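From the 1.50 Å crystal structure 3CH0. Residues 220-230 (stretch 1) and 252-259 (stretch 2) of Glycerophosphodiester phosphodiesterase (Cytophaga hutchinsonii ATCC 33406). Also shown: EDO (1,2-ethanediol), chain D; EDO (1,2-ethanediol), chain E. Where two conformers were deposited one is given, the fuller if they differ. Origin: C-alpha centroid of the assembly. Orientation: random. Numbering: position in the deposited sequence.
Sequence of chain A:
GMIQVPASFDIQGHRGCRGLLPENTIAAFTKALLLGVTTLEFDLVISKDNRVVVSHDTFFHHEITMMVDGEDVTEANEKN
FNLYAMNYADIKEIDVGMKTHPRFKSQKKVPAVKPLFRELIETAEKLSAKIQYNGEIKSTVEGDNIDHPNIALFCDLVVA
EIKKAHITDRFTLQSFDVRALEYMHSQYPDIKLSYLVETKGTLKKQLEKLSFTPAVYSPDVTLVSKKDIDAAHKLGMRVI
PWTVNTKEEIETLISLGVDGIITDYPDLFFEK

Stretch 1 (220-230) DVTLVSKKDID
Stretch 2 252-259: TLISLGVD

Stretch 1 leaves D220 extended (phi/psi -49/131), makes a 3-10 turn over V221-L223, with L223 N bonded to D220 O at 2.8 Å and V224 N to V221 O at 3.1 Å, extends again through V224 (-73/133) and S225 (-133/154), and enters a helix at K226. S225, chi1 p, caps that helix: its OG accepts from D228 N at 3.1 Å. Stretch 2 opens in the last part of a helix, whose end is a Schellman motif in which G257 N bonds I254 O (3.0 Å) and V258 N bonds L253 O (3.3 Å), and continues as loop through D259. G257 takes phi/psi 104/12, and V258 is extended at -64/158. In register, the CA atoms of V224 and L253 lie 8.4 Å apart, those of K226 and L256 5.4 Å, and those of I229 and G257 6.8 Å.

The polar link comes from K226 (chi t, p, t, t), which curls its chain so that NZ donates to L256 O at 2.6 Å while forming a salt bridge with D230 OD1 at 2.7 Å; one ammonium thus serves the backbone carbonyl of L256 and the D230 carboxylate one turn on in its own helix. G257 suits its place doubly: its positive phi would jam a CB against the preceding carbonyl, and that CB would also lie 2.6 Å from K226 NZ.

The remaining side-chain pairs are apolar. Buried I229 (m, t) points toward stretch 2, its CD1 3.7 Å from both L256 CB and V258 CG1; V258 is m, and L256 (m, t) gives the largest covered area, 84 Å². L253 (m, t) starts sideways, but its end reaches stretch 1, with CD1 3.6 Å from V221 CG2 (chi1 p) and CD2 3.9 Å from V224 CG1 (chi1 t). In all, 347 Å² is buried, both sides summed.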

# COMPACT_ATOMS: atom_id res chain seq x y z
N ASP A 220 12.39 -3.55 0.56
CA ASP A 220 12.22 -4.99 0.42
C ASP A 220 13.01 -5.64 1.55
O ASP A 220 14.20 -5.30 1.79
CB ASP A 220 12.76 -5.37 -0.94
CG ASP A 220 12.49 -6.79 -1.34
OD1 ASP A 220 12.63 -7.66 -0.52
OD2 ASP A 220 12.26 -7.04 -2.54
N VAL A 221 12.35 -6.56 2.25
CA VAL A 221 12.95 -7.24 3.38
C VAL A 221 14.34 -7.81 3.07
O VAL A 221 15.21 -7.81 3.96
CB VAL A 221 12.01 -8.31 3.94
CG1 VAL A 221 11.69 -9.35 2.88
CG2 VAL A 221 12.60 -8.94 5.20
N THR A 222 14.54 -8.30 1.85
CA THR A 222 15.82 -8.91 1.53
C THR A 222 16.99 -7.94 1.69
O THR A 222 18.15 -8.37 1.84
CB THR A 222 15.88 -9.45 0.11
OG1 THR A 222 15.68 -8.36 -0.81
CG2 THR A 222 14.85 -10.57 -0.10
N LEU A 223 16.69 -6.64 1.59
CA LEU A 223 17.70 -5.58 1.62
C LEU A 223 18.07 -5.09 3.03
O LEU A 223 19.06 -4.35 3.21
CB LEU A 223 17.24 -4.36 0.77
CG LEU A 223 16.93 -4.60 -0.69
CD1 LEU A 223 16.22 -3.36 -1.26
CD2 LEU A 223 18.19 -4.92 -1.47
N VAL A 224 17.28 -5.49 4.02
CA VAL A 224 17.43 -4.98 5.34
C VAL A 224 18.68 -5.54 6.02
O VAL A 224 18.92 -6.73 5.97
CB VAL A 224 16.21 -5.31 6.19
CG1 VAL A 224 16.36 -4.87 7.64
CG2 VAL A 224 14.97 -4.64 5.55
N SER A 225 19.43 -4.63 6.62
CA SER A 225 20.52 -4.96 7.52
C SER A 225 20.48 -4.17 8.77
O SER A 225 19.94 -3.08 8.83
CB SER A 225 21.86 -4.73 6.86
OG SER A 225 22.13 -3.37 6.66
N LYS A 226 21.07 -4.74 9.83
CA LYS A 226 21.07 -4.09 11.11
C LYS A 226 21.84 -2.78 11.00
O LYS A 226 21.46 -1.77 11.60
CB LYS A 226 21.66 -4.97 12.20
CG LYS A 226 21.74 -4.30 13.57
CD LYS A 226 20.38 -3.89 14.09
CE LYS A 226 20.40 -3.18 15.47
NZ LYS A 226 19.26 -2.20 15.62
N LYS A 227 22.92 -2.79 10.23
CA LYS A 227 23.68 -1.57 10.01
C LYS A 227 22.80 -0.47 9.41
O LYS A 227 22.74 0.61 9.98
CB LYS A 227 24.96 -1.83 9.18
CG LYS A 227 26.16 -2.27 10.04
N ASP A 228 22.07 -0.77 8.33
CA ASP A 228 21.22 0.20 7.63
C ASP A 228 20.08 0.66 8.55
O ASP A 228 19.67 1.81 8.53
CB ASP A 228 20.68 -0.34 6.30
CG ASP A 228 21.71 -0.33 5.19
OD1 ASP A 228 22.88 0.10 5.46
OD2 ASP A 228 21.32 -0.70 4.03
N ILE A 229 19.55 -0.24 9.37
CA ILE A 229 18.52 0.14 10.31
C ILE A 229 19.06 1.21 11.27
O ILE A 229 18.43 2.25 11.50
CB ILE A 229 18.06 -1.07 11.11
CG1 ILE A 229 17.16 -1.99 10.24
CG2 ILE A 229 17.26 -0.65 12.36
CD1 ILE A 229 16.93 -3.36 10.84
N ASP A 230 20.24 0.92 11.82
CA ASP A 230 20.87 1.83 12.78
C ASP A 230 21.22 3.17 12.13
O ASP A 230 20.98 4.24 12.73
CB ASP A 230 22.12 1.18 13.37
CG ASP A 230 21.82 0.05 14.29
OD1 ASP A 230 20.67 -0.05 14.80
OD2 ASP A 230 22.78 -0.70 14.56
N THR A 252 12.87 -12.13 13.53
CA THR A 252 14.24 -11.73 13.16
C THR A 252 14.32 -10.22 12.96
O THR A 252 15.15 -9.55 13.57
CB THR A 252 14.74 -12.44 11.94
OG1 THR A 252 14.90 -13.84 12.27
CG2 THR A 252 16.11 -11.87 11.44
N LEU A 253 13.38 -9.68 12.20
CA LEU A 253 13.41 -8.23 11.97
C LEU A 253 13.21 -7.37 13.23
O LEU A 253 13.85 -6.32 13.39
CB LEU A 253 12.36 -7.86 10.92
CG LEU A 253 12.71 -8.39 9.54
CD1 LEU A 253 11.47 -8.38 8.62
CD2 LEU A 253 13.89 -7.57 8.95
N ILE A 254 12.29 -7.79 14.09
CA ILE A 254 12.06 -7.11 15.35
C ILE A 254 13.38 -7.09 16.15
O ILE A 254 13.78 -6.05 16.66
CB ILE A 254 10.94 -7.77 16.14
CG1 ILE A 254 9.57 -7.49 15.45
CG2 ILE A 254 10.94 -7.25 17.62
CD1 ILE A 254 8.41 -8.25 16.00
N SER A 255 14.10 -8.21 16.15
CA SER A 255 15.38 -8.28 16.88
C SER A 255 16.47 -7.37 16.31
O SER A 255 17.40 -6.98 17.02
CB SER A 255 15.91 -9.73 16.91
OG SER A 255 16.52 -10.15 15.68
N LEU A 256 16.38 -7.01 15.05
CA LEU A 256 17.33 -6.10 14.41
C LEU A 256 16.95 -4.65 14.60
O LEU A 256 17.70 -3.74 14.22
CB LEU A 256 17.43 -6.38 12.91
CG LEU A 256 17.83 -7.79 12.50
CD1 LEU A 256 17.98 -7.86 10.97
CD2 LEU A 256 19.16 -8.15 13.21
N GLY A 257 15.76 -4.40 15.14
CA GLY A 257 15.38 -3.02 15.39
C GLY A 257 14.39 -2.32 14.47
O GLY A 257 14.21 -1.11 14.58
N VAL A 258 13.70 -3.07 13.59
CA VAL A 258 12.70 -2.39 12.77
C VAL A 258 11.56 -1.80 13.60
O VAL A 258 11.26 -2.23 14.72
CB VAL A 258 12.11 -3.30 11.68
CG1 VAL A 258 13.25 -3.85 10.76
CG2 VAL A 258 11.21 -4.42 12.21
N ASP A 259 10.91 -0.80 12.99
CA ASP A 259 9.82 -0.04 13.60
C ASP A 259 8.41 -0.46 13.25
O ASP A 259 7.44 0.05 13.81
CB ASP A 259 10.00 1.45 13.26
CG ASP A 259 11.37 1.96 13.69
OD1 ASP A 259 11.49 2.22 14.91
OD2 ASP A 259 12.30 2.03 12.86
C1 EDO D . 15.51 -6.74 -3.71
O1 EDO D . 16.36 -6.19 -4.73
C2 EDO D . 14.83 -7.98 -4.23
O2 EDO D . 14.17 -8.75 -3.24
C1 EDO E . 9.75 -9.29 0.10
O1 EDO E . 8.45 -9.14 -0.44
C2 EDO E . 10.53 -10.36 -0.66
O2 EDO E . 11.19 -9.81 -1.80